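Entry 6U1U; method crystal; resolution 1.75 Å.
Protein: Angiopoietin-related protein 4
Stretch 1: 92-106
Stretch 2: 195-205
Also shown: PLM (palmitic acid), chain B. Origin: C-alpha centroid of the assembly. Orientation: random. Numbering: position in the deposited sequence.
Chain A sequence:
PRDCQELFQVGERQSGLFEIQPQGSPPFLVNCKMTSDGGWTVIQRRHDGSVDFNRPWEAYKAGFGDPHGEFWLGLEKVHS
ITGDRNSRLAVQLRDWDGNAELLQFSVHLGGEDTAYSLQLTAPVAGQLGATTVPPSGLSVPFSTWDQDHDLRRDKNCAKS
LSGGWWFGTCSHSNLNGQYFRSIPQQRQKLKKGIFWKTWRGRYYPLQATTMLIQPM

Stretch 1, residues 92-106: QLRDWDGNAELLQFS
Stretch 2 (195-205) FWKTWRGRYYP

What fills the apolar centre of the contact? Stretch 1 is a hairpin, with strands 92-94 and 100-106 joined by a turn, and two tryptophans of stretch 2 pack against it. Leu 93, Glu 101, Leu 103 and Phe 105 all point CA-to-CB toward stretch 2. Trp 199 (chi1 -170°, chi2 41°) loses the most surface, 126 of the 605 Å² buried in all; its CA is 7.9 Å from Glu 101 CA. Glu 101, with chi1 t and chi2 p, sets its CB over one face of this indole, 3.6 Å from the centroid of the six-membered ring, while Leu 93 CB lies 3.7 Å from Trp 199 CZ3. The rim of the indole reaches the hairpin backbone: Trp 199 CH2 is 3.4 Å from Asn 99 O and 3.7 Å from Asp 95 N, two atoms themselves paired by a 2.9 Å hydrogen bond.

How does the second tryptophan extend this centre? Trp 196 closes strand 195-196 with phi/psi -141/104 and chi1 -170°, chi2 -87°; its CA is 8.4 Å from Leu 93 CA. Leu 93 (m, t) places CD1 over the indole face, 3.6 Å from Trp 196 CG. Leu 103, also m, t, brings CD1 to 3.7 Å from Trp 196 CE2, and Phe 105 CZ approaches Trp 196 CZ2 at 4.1 Å. The palmitic acid tail continues this apolar surface, with PLM CE 3.6 Å from Trp 196 CH2.

How is the hairpin turn shaped to present Asp 95 to stretch 2? Leu 93 N donates to Glu 101 O at 2.9 Å. A type I turn runs from Asp 95 to Gly 98, whose phi/psi of 84/1 suits glycine. Asp 95, chi1 p, folds its carboxylate back so that OD1 accepts from Asp 97 N at 2.9 Å and Asn 99 N at 3.0 Å.

How is the polar edge closed? A weakly bonded helix, about 197-200, ends at Gly 201 (113/162), which starts a type I turn to Tyr 204; Pro 205 CA lies 7.9 Å from Asp 95 CA. Asp 95 OD2 forms a salt bridge with Arg 200 (m, m, t), accepting from NE at 3.0 Å and NH2 at 3.1 Å in the guanidinium plane. Trp 96 N donates to Tyr 204 OH at 2.9 Å, nearly straight at 166°; Tyr 204 has chi1 t. The Trp 96 side chain (chi1 -76°, chi2 92°) starts sideways, but its NE1 reaches Pro 205 O in a weak 2.8 Å hydrogen bond. A water bridges Tyr 204 OH and Asp 97 OD2.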

ATOM      1  N   GLN A  92       4.672   4.621   5.986  1.00 19.93           N
ATOM      2  CA  GLN A  92       5.684   4.700   7.039  1.00 21.48           C
ATOM      3  C   GLN A  92       6.786   3.704   6.736  1.00 24.91           C
ATOM      4  O   GLN A  92       6.506   2.522   6.495  1.00 23.19           O
ATOM      5  CB  GLN A  92       5.064   4.454   8.404  1.00 21.97           C
ATOM      6  CG  GLN A  92       3.844   5.396   8.547  1.00 25.84           C
ATOM      7  CD  GLN A  92       3.161   5.446   9.896  1.00 28.93           C
ATOM      8  OE1 GLN A  92       3.199   4.498  10.690  1.00 28.30           O
ATOM      9  NE2 GLN A  92       2.471   6.566  10.138  1.00 27.33           N
ATOM     10  N   LEU A  93       8.034   4.190   6.742  1.00 21.70           N
ATOM     11  CA  LEU A  93       9.190   3.417   6.307  1.00 20.37           C
ATOM     12  C   LEU A  93      10.241   3.399   7.404  1.00 23.40           C
ATOM     13  O   LEU A  93      10.413   4.383   8.123  1.00 25.92           O
ATOM     14  CB  LEU A  93       9.822   4.012   5.030  1.00 20.51           C
ATOM     15  CG  LEU A  93       8.852   4.452   3.916  1.00 22.03           C
ATOM     16  CD1 LEU A  93       9.566   5.244   2.796  1.00 25.21           C
ATOM     17  CD2 LEU A  93       8.137   3.217   3.323  1.00 20.49           C
ATOM     18  N   ARG A  94      10.959   2.268   7.526  1.00 22.48           N
ATOM     19  CA  ARG A  94      12.007   2.145   8.538  1.00 23.14           C
ATOM     20  C   ARG A  94      13.249   1.558   7.886  1.00 26.66           C
ATOM     21  O   ARG A  94      13.151   0.601   7.101  1.00 23.47           O
ATOM     22  CB  ARG A  94      11.554   1.264   9.723  1.00 26.28           C
ATOM     23  CG  ARG A  94      12.572   1.202  10.875  1.00 30.08           C
ATOM     24  CD  ARG A  94      12.174   0.149  11.908  1.00 39.33           C
ATOM     25  NE  ARG A  94      10.788   0.307  12.363  1.00 47.75           N
ATOM     26  CZ  ARG A  94      10.021  -0.689  12.812  1.00 48.09           C
ATOM     27  NH1 ARG A  94      10.501  -1.936  12.865  1.00 46.78           N
ATOM     28  NH2 ARG A  94       8.767  -0.440  13.211  1.00 48.07           N
ATOM     29  N   ASP A  95      14.420   2.129   8.187  1.00 24.06           N
ATOM     30  CA  ASP A  95      15.621   1.581   7.583  1.00 25.59           C
ATOM     31  C   ASP A  95      16.332   0.731   8.623  1.00 26.88           C
ATOM     32  O   ASP A  95      15.837   0.519   9.732  1.00 26.01           O
ATOM     33  CB  ASP A  95      16.522   2.680   6.979  1.00 26.92           C
ATOM     34  CG  ASP A  95      17.164   3.588   8.030  1.00 29.49           C
ATOM     35  OD1 ASP A  95      17.230   3.210   9.216  1.00 31.83           O
ATOM     36  OD2 ASP A  95      17.591   4.696   7.647  1.00 30.82           O
ATOM     37  N   TRP A  96      17.493   0.214   8.243  1.00 27.94           N
ATOM     38  CA  TRP A  96      18.158  -0.755   9.104  1.00 30.17           C
ATOM     39  C   TRP A  96      18.980  -0.101  10.199  1.00 34.43           C
ATOM     40  O   TRP A  96      19.519  -0.810  11.060  1.00 36.47           O
ATOM     41  CB  TRP A  96      19.023  -1.672   8.259  1.00 31.53           C
ATOM     42  CG  TRP A  96      18.175  -2.684   7.524  1.00 29.46           C
ATOM     43  CD1 TRP A  96      17.663  -2.542   6.275  1.00 29.93           C
ATOM     44  CD2 TRP A  96      17.734  -3.957   8.003  1.00 31.04           C
ATOM     45  NE1 TRP A  96      16.928  -3.650   5.946  1.00 27.17           N
ATOM     46  CE2 TRP A  96      16.959  -4.536   6.984  1.00 28.54           C
ATOM     47  CE3 TRP A  96      17.913  -4.664   9.199  1.00 30.60           C
ATOM     48  CZ2 TRP A  96      16.376  -5.797   7.107  1.00 28.67           C
ATOM     49  CZ3 TRP A  96      17.333  -5.927   9.325  1.00 32.92           C
ATOM     50  CH2 TRP A  96      16.571  -6.480   8.287  1.00 31.39           C
ATOM     51  N   ASP A  97      19.037   1.219  10.219  1.00 33.18           N
ATOM     52  CA  ASP A  97      19.592   1.934  11.354  1.00 37.20           C
ATOM     53  C   ASP A  97      18.517   2.469  12.291  1.00 39.61           C
ATOM     54  O   ASP A  97      18.821   3.282  13.171  1.00 40.00           O
ATOM     55  CB  ASP A  97      20.466   3.069  10.859  1.00 39.08           C
ATOM     56  CG  ASP A  97      21.751   2.568  10.266  1.00 46.91           C
ATOM     57  OD1 ASP A  97      22.362   1.678  10.889  1.00 48.22           O
ATOM     58  OD2 ASP A  97      22.132   3.060   9.181  1.00 48.06           O
ATOM     59  N   GLY A  98      17.266   2.057  12.103  1.00 34.88           N
ATOM     60  CA  GLY A  98      16.192   2.477  12.974  1.00 34.78           C
ATOM     61  C   GLY A  98      15.561   3.816  12.651  1.00 34.80           C
ATOM     62  O   GLY A  98      14.640   4.229  13.367  1.00 38.91           O
ATOM     63  N   ASN A  99      16.012   4.500  11.603  1.00 33.13           N
ATOM     64  CA  ASN A  99      15.364   5.739  11.189  1.00 29.77           C
ATOM     65  C   ASN A  99      13.999   5.422  10.604  1.00 30.88           C
ATOM     66  O   ASN A  99      13.843   4.436   9.890  1.00 27.40           O
ATOM     67  CB  ASN A  99      16.194   6.466  10.140  1.00 31.09           C
ATOM     68  CG  ASN A  99      17.605   6.731  10.596  1.00 38.63           C
ATOM     69  OD1 ASN A  99      18.580   6.298   9.966  1.00 39.41           O
ATOM     70  ND2 ASN A  99      17.725   7.464  11.690  1.00 33.96           N
ATOM     71  N   ALA A 100      13.011   6.251  10.918  1.00 32.66           N
ATOM     72  CA  ALA A 100      11.691   6.123  10.309  1.00 28.37           C
ATOM     73  C   ALA A 100      11.374   7.354   9.473  1.00 30.77           C
ATOM     74  O   ALA A 100      11.771   8.478   9.809  1.00 33.56           O
ATOM     75  CB  ALA A 100      10.603   5.921  11.360  1.00 29.37           C
ATOM     76  N   GLU A 101      10.652   7.131   8.367  1.00 25.51           N
ATOM     77  CA  GLU A 101      10.199   8.188   7.473  1.00 27.08           C
ATOM     78  C   GLU A 101       8.686   8.097   7.346  1.00 27.73           C
ATOM     79  O   GLU A 101       8.159   7.042   6.958  1.00 26.04           O
ATOM     80  CB  GLU A 101      10.877   8.050   6.118  1.00 29.14           C
ATOM     81  CG  GLU A 101      10.444   9.058   5.072  1.00 27.80           C
ATOM     82  CD  GLU A 101      11.049  10.453   5.323  1.00 33.14           C
ATOM     83  OE1 GLU A 101      11.152  11.215   4.351  1.00 34.96           O
ATOM     84  OE2 GLU A 101      11.395  10.777   6.480  1.00 36.34           O
ATOM     85  N   LEU A 102       7.984   9.183   7.696  1.00 24.67           N
ATOM     86  CA  LEU A 102       6.524   9.192   7.750  1.00 24.25           C
ATOM     87  C   LEU A 102       5.997  10.141   6.683  1.00 27.21           C
ATOM     88  O   LEU A 102       6.247  11.352   6.739  1.00 28.43           O
ATOM     89  CB  LEU A 102       6.035   9.570   9.151  1.00 27.78           C
ATOM     90  CG  LEU A 102       6.738   8.823  10.294  1.00 31.47           C
ATOM     91  CD1 LEU A 102       6.356   9.353  11.706  1.00 37.04           C
ATOM     92  CD2 LEU A 102       6.501   7.313  10.237  1.00 29.49           C
ATOM     93  N   LEU A 103       5.316   9.580   5.685  1.00 22.78           N
ATOM     94  CA  LEU A 103       4.754  10.295   4.549  1.00 23.12           C
ATOM     95  C   LEU A 103       3.238  10.217   4.595  1.00 21.58           C
ATOM     96  O   LEU A 103       2.672   9.259   5.117  1.00 22.11           O
ATOM     97  CB  LEU A 103       5.230   9.693   3.220  1.00 24.33           C
ATOM     98  CG  LEU A 103       6.729   9.408   3.186  1.00 27.52           C
ATOM     99  CD1 LEU A 103       7.130   8.729   1.892  1.00 28.48           C
ATOM    100  CD2 LEU A 103       7.487  10.737   3.371  1.00 28.49           C
ATOM    101  N   GLN A 104       2.578  11.228   4.032  1.00 22.10           N
ATOM    102  CA  GLN A 104       1.128  11.197   3.921  1.00 22.12           C
ATOM    103  C   GLN A 104       0.745  11.849   2.610  1.00 24.67           C
ATOM    104  O   GLN A 104       1.287  12.903   2.276  1.00 28.08           O
ATOM    105  CB  GLN A 104       0.469  11.943   5.095  1.00 27.44           C
ATOM    106  CG  GLN A 104      -0.967  11.635   5.334  1.00 32.67           C
ATOM    107  CD  GLN A 104      -1.459  12.231   6.671  1.00 32.42           C
ATOM    108  OE1 GLN A 104      -2.434  12.958   6.703  1.00 42.03           O
ATOM    109  NE2 GLN A 104      -0.787  11.904   7.749  1.00 35.59           N
ATOM    110  N   PHE A 105      -0.220  11.265   1.929  1.00 23.32           N
ATOM    111  CA  PHE A 105      -0.689  11.792   0.631  1.00 26.76           C
ATOM    112  C   PHE A 105      -2.205  11.691   0.571  1.00 26.17           C
ATOM    113  O   PHE A 105      -2.735  10.736   1.063  1.00 25.26           O
ATOM    114  CB  PHE A 105      -0.169  10.930  -0.522  1.00 24.01           C
ATOM    115  CG  PHE A 105       1.316  10.716  -0.529  1.00 23.55           C
ATOM    116  CD1 PHE A 105       2.158  11.642  -1.088  1.00 26.26           C
ATOM    117  CD2 PHE A 105       1.868   9.602   0.048  1.00 26.16           C
ATOM    118  CE1 PHE A 105       3.521  11.462  -1.083  1.00 29.33           C
ATOM    119  CE2 PHE A 105       3.229   9.425   0.067  1.00 25.83           C
ATOM    120  CZ  PHE A 105       4.051  10.350  -0.500  1.00 27.36           C
ATOM    121  N   SER A 106      -2.842  12.646  -0.076  1.00 23.26           N
ATOM    122  CA  SER A 106      -4.278  12.547  -0.307  1.00 21.85           C
ATOM    123  C   SER A 106      -4.492  11.767  -1.599  1.00 21.38           C
ATOM    124  O   SER A 106      -3.845  12.060  -2.589  1.00 22.76           O
ATOM    125  CB  SER A 106      -4.910  13.936  -0.424  1.00 30.79           C
ATOM    126  OG  SER A 106      -4.809  14.585   0.832  1.00 39.40           O
ATOM    127  N   PHE A 195      11.322  -1.258  -1.565  1.00 21.56           N
ATOM    128  CA  PHE A 195      12.071  -0.021  -1.738  1.00 22.00           C
ATOM    129  C   PHE A 195      11.135   1.169  -1.880  1.00 23.40           C
ATOM    130  O   PHE A 195       9.978   1.042  -2.293  1.00 21.73           O
ATOM    131  CB  PHE A 195      13.020  -0.106  -2.949  1.00 21.53           C
ATOM    132  CG  PHE A 195      12.329  -0.060  -4.290  1.00 20.84           C
ATOM    133  CD1 PHE A 195      11.768  -1.215  -4.849  1.00 22.22           C
ATOM    134  CD2 PHE A 195      12.266   1.138  -5.016  1.00 24.35           C
ATOM    135  CE1 PHE A 195      11.138  -1.145  -6.101  1.00 24.57           C
ATOM    136  CE2 PHE A 195      11.655   1.194  -6.273  1.00 23.70           C
ATOM    137  CZ  PHE A 195      11.100   0.060  -6.804  1.00 25.02           C
ATOM    138  N   TRP A 196      11.664   2.348  -1.611  1.00 20.98           N
ATOM    139  CA  TRP A 196      11.025   3.668  -1.846  1.00 21.41           C
ATOM    140  C   TRP A 196      12.184   4.544  -2.339  1.00 23.20           C
ATOM    141  O   TRP A 196      12.951   4.970  -1.539  1.00 24.29           O
ATOM    142  CB  TRP A 196      10.377   4.224  -0.588  1.00 19.60           C
ATOM    143  CG  TRP A 196       9.529   5.430  -0.819  1.00 21.52           C
ATOM    144  CD1 TRP A 196       9.924   6.724  -0.849  1.00 23.88           C
ATOM    145  CD2 TRP A 196       8.112   5.451  -1.015  1.00 22.63           C
ATOM    146  NE1 TRP A 196       8.872   7.545  -1.073  1.00 27.61           N
ATOM    147  CE2 TRP A 196       7.743   6.797  -1.186  1.00 26.45           C
ATOM    148  CE3 TRP A 196       7.134   4.465  -1.077  1.00 24.57           C
ATOM    149  CZ2 TRP A 196       6.429   7.177  -1.395  1.00 26.98           C
ATOM    150  CZ3 TRP A 196       5.837   4.838  -1.283  1.00 22.31           C
ATOM    151  CH2 TRP A 196       5.500   6.172  -1.458  1.00 24.26           C
ATOM    152  N   LYS A 197      12.234   4.794  -3.632  1.00 23.35           N
ATOM    153  CA  LYS A 197      13.469   5.278  -4.250  1.00 25.16           C
ATOM    154  C   LYS A 197      13.918   6.605  -3.654  1.00 28.04           C
ATOM    155  O   LYS A 197      15.092   6.763  -3.289  1.00 28.32           O
ATOM    156  CB  LYS A 197      13.289   5.397  -5.762  1.00 27.47           C
ATOM    157  CG  LYS A 197      14.577   5.946  -6.475  1.00 28.14           C
ATOM    158  CD  LYS A 197      14.466   5.782  -7.965  1.00 32.44           C
ATOM    159  CE  LYS A 197      13.576   6.874  -8.554  1.00 40.02           C
ATOM    160  NZ  LYS A 197      13.136   6.567  -9.963  1.00 42.37           N
ATOM    161  N   THR A 198      12.987   7.531  -3.458  1.00 27.76           N
ATOM    162  CA  THR A 198      13.359   8.884  -3.033  1.00 29.68           C
ATOM    163  C   THR A 198      13.764   9.007  -1.569  1.00 33.62           C
ATOM    164  O   THR A 198      14.239  10.079  -1.177  1.00 34.15           O
ATOM    165  CB  THR A 198      12.214   9.862  -3.311  1.00 30.59           C
ATOM    166  OG1 THR A 198      11.014   9.390  -2.691  1.00 32.18           O
ATOM    167  CG2 THR A 198      11.978   9.988  -4.786  1.00 30.24           C
ATOM    168  N   TRP A 199      13.613   7.970  -0.742  1.00 27.88           N
ATOM    169  CA  TRP A 199      14.163   8.036   0.613  1.00 27.22           C
ATOM    170  C   TRP A 199      15.564   7.419   0.648  1.00 34.00           C
ATOM    171  O   TRP A 199      16.562   8.140   0.715  1.00 34.54           O
ATOM    172  CB  TRP A 199      13.212   7.395   1.628  1.00 28.50           C
ATOM    173  CG  TRP A 199      13.646   7.657   3.048  1.00 27.96           C
ATOM    174  CD1 TRP A 199      14.134   8.838   3.547  1.00 30.20           C
ATOM    175  CD2 TRP A 199      13.637   6.729   4.144  1.00 25.73           C
ATOM    176  NE1 TRP A 199      14.443   8.696   4.881  1.00 29.54           N
ATOM    177  CE2 TRP A 199      14.150   7.412   5.272  1.00 26.49           C
ATOM    178  CE3 TRP A 199      13.270   5.382   4.279  1.00 25.24           C
ATOM    179  CZ2 TRP A 199      14.262   6.810   6.520  1.00 29.58           C
ATOM    180  CZ3 TRP A 199      13.398   4.775   5.542  1.00 24.77           C
ATOM    181  CH2 TRP A 199      13.896   5.488   6.636  1.00 26.58           C
ATOM    182  N   ARG A 200      15.668   6.095   0.566  1.00 30.55           N
ATOM    183  CA  ARG A 200      16.968   5.456   0.731  1.00 31.25           C
ATOM    184  C   ARG A 200      17.580   4.947  -0.560  1.00 30.45           C
ATOM    185  O   ARG A 200      18.684   4.382  -0.521  1.00 32.40           O
ATOM    186  CB  ARG A 200      16.879   4.311   1.743  1.00 29.35           C
ATOM    187  CG  ARG A 200      16.719   4.782   3.183  1.00 28.95           C
ATOM    188  CD  ARG A 200      17.860   5.668   3.611  1.00 35.20           C
ATOM    189  NE  ARG A 200      17.765   6.072   5.012  1.00 34.67           N
ATOM    190  CZ  ARG A 200      17.795   7.341   5.420  1.00 37.93           C
ATOM    191  NH1 ARG A 200      17.917   8.325   4.536  1.00 40.52           N
ATOM    192  NH2 ARG A 200      17.702   7.629   6.712  1.00 38.06           N
ATOM    193  N   GLY A 201      16.903   5.096  -1.686  1.00 29.60           N
ATOM    194  CA  GLY A 201      17.451   4.690  -2.959  1.00 28.20           C
ATOM    195  C   GLY A 201      16.684   3.514  -3.563  1.00 30.09           C
ATOM    196  O   GLY A 201      15.966   2.775  -2.882  1.00 27.76           O
ATOM    197  N   ARG A 202      16.885   3.330  -4.872  1.00 27.78           N
ATOM    198  CA  ARG A 202      16.195   2.275  -5.616  1.00 28.79           C
ATOM    199  C   ARG A 202      16.504   0.889  -5.061  1.00 31.02           C
ATOM    200  O   ARG A 202      15.647   0.006  -5.071  1.00 29.08           O
ATOM    201  CB  ARG A 202      16.573   2.355  -7.101  1.00 29.26           C
ATOM    202  CG  ARG A 202      16.158   1.157  -7.974  1.00 30.76           C
ATOM    203  CD  ARG A 202      14.651   1.070  -8.113  1.00 27.61           C
ATOM    204  NE  ARG A 202      14.181  -0.082  -8.883  1.00 25.63           N
ATOM    205  CZ  ARG A 202      13.969  -1.280  -8.354  1.00 27.45           C
ATOM    206  NH1 ARG A 202      14.248  -1.502  -7.069  1.00 26.91           N
ATOM    207  NH2 ARG A 202      13.519  -2.271  -9.109  1.00 28.51           N
ATOM    208  N   TYR A 203      17.721   0.651  -4.583  1.00 29.72           N
ATOM    209  CA  TYR A 203      18.042  -0.714  -4.195  1.00 30.79           C
ATOM    210  C   TYR A 203      18.346  -0.855  -2.718  1.00 34.40           C
ATOM    211  O   TYR A 203      19.022  -1.809  -2.318  1.00 36.45           O
ATOM    212  CB  TYR A 203      19.213  -1.236  -5.013  1.00 37.88           C
ATOM    213  CG  TYR A 203      19.057  -1.127  -6.520  1.00 37.81           C
ATOM    214  CD1 TYR A 203      19.286   0.084  -7.187  1.00 40.77           C
ATOM    215  CD2 TYR A 203      18.714  -2.224  -7.276  1.00 37.54           C
ATOM    216  CE1 TYR A 203      19.202   0.172  -8.557  1.00 40.94           C
ATOM    217  CE2 TYR A 203      18.589  -2.130  -8.638  1.00 39.40           C
ATOM    218  CZ  TYR A 203      18.833  -0.939  -9.275  1.00 37.90           C
ATOM    219  OH  TYR A 203      18.707  -0.853 -10.637  1.00 37.16           O
ATOM    220  N   TYR A 204      17.862   0.060  -1.898  1.00 29.35           N
ATOM    221  CA  TYR A 204      17.965  -0.121  -0.459  1.00 30.47           C
ATOM    222  C   TYR A 204      16.798  -0.986   0.020  1.00 28.70           C
ATOM    223  O   TYR A 204      15.640  -0.591  -0.161  1.00 27.25           O
ATOM    224  CB  TYR A 204      17.941   1.229   0.250  1.00 27.63           C
ATOM    225  CG  TYR A 204      18.227   1.098   1.726  1.00 28.75           C
ATOM    226  CD1 TYR A 204      19.529   1.205   2.218  1.00 33.94           C
ATOM    227  CD2 TYR A 204      17.208   0.845   2.641  1.00 25.12           C
ATOM    228  CE1 TYR A 204      19.792   1.065   3.559  1.00 35.37           C
ATOM    229  CE2 TYR A 204      17.461   0.707   3.979  1.00 26.04           C
ATOM    230  CZ  TYR A 204      18.757   0.809   4.442  1.00 31.72           C
ATOM    231  OH  TYR A 204      18.989   0.668   5.793  1.00 32.60           O
ATOM    232  N   PRO A 205      17.041  -2.142   0.646  1.00 28.48           N
ATOM    233  CA  PRO A 205      15.928  -2.977   1.145  1.00 26.77           C
ATOM    234  C   PRO A 205      15.465  -2.487   2.511  1.00 26.12           C
ATOM    235  O   PRO A 205      16.216  -2.514   3.489  1.00 28.48           O
ATOM    236  CB  PRO A 205      16.545  -4.381   1.224  1.00 25.59           C
ATOM    237  CG  PRO A 205      17.981  -4.115   1.591  1.00 34.64           C
ATOM    238  CD  PRO A 205      18.349  -2.769   0.902  1.00 32.01           C
TER
HETATM  239  C1  PLM B 501       9.797   7.428 -10.819  1.00 43.11           C
HETATM  240  O1  PLM B 501      10.274   6.345 -11.228  1.00 38.29           O
HETATM  241  O2  PLM B 501      10.405   8.198 -10.064  1.00 49.21           O
HETATM  242  C2  PLM B 501       8.429   7.855 -11.335  1.00 43.19           C
HETATM  243  C3  PLM B 501       7.522   8.664 -10.458  1.00 41.08           C
HETATM  244  C4  PLM B 501       6.058   8.319 -10.682  1.00 42.60           C
HETATM  245  C5  PLM B 501       5.134   8.580  -9.524  1.00 41.82           C
HETATM  246  C6  PLM B 501       3.905   7.692  -9.469  1.00 38.53           C
HETATM  247  C7  PLM B 501       3.366   7.464  -8.081  1.00 39.50           C
HETATM  248  C8  PLM B 501       2.536   6.223  -7.871  1.00 36.12           C
HETATM  249  C9  PLM B 501       3.327   5.072  -7.358  1.00 37.25           C
HETATM  250  CA  PLM B 501       2.746   4.358  -6.210  1.00 32.92           C
HETATM  251  CB  PLM B 501       2.704   5.101  -4.934  1.00 34.40           C
HETATM  252  CC  PLM B 501       1.770   4.486  -3.971  1.00 38.80           C
HETATM  253  CD  PLM B 501       1.922   4.926  -2.581  1.00 34.24           C
HETATM  254  CE  PLM B 501       2.057   6.394  -2.461  1.00 38.05           C
HETATM  255  CF  PLM B 501       0.850   7.126  -2.020  1.00 38.11           C
HETATM  256  CG  PLM B 501       0.282   7.997  -3.090  1.00 36.60           C
HETATM  257  O   HOH W   1      21.373   1.060   6.707  1.00 44.88           O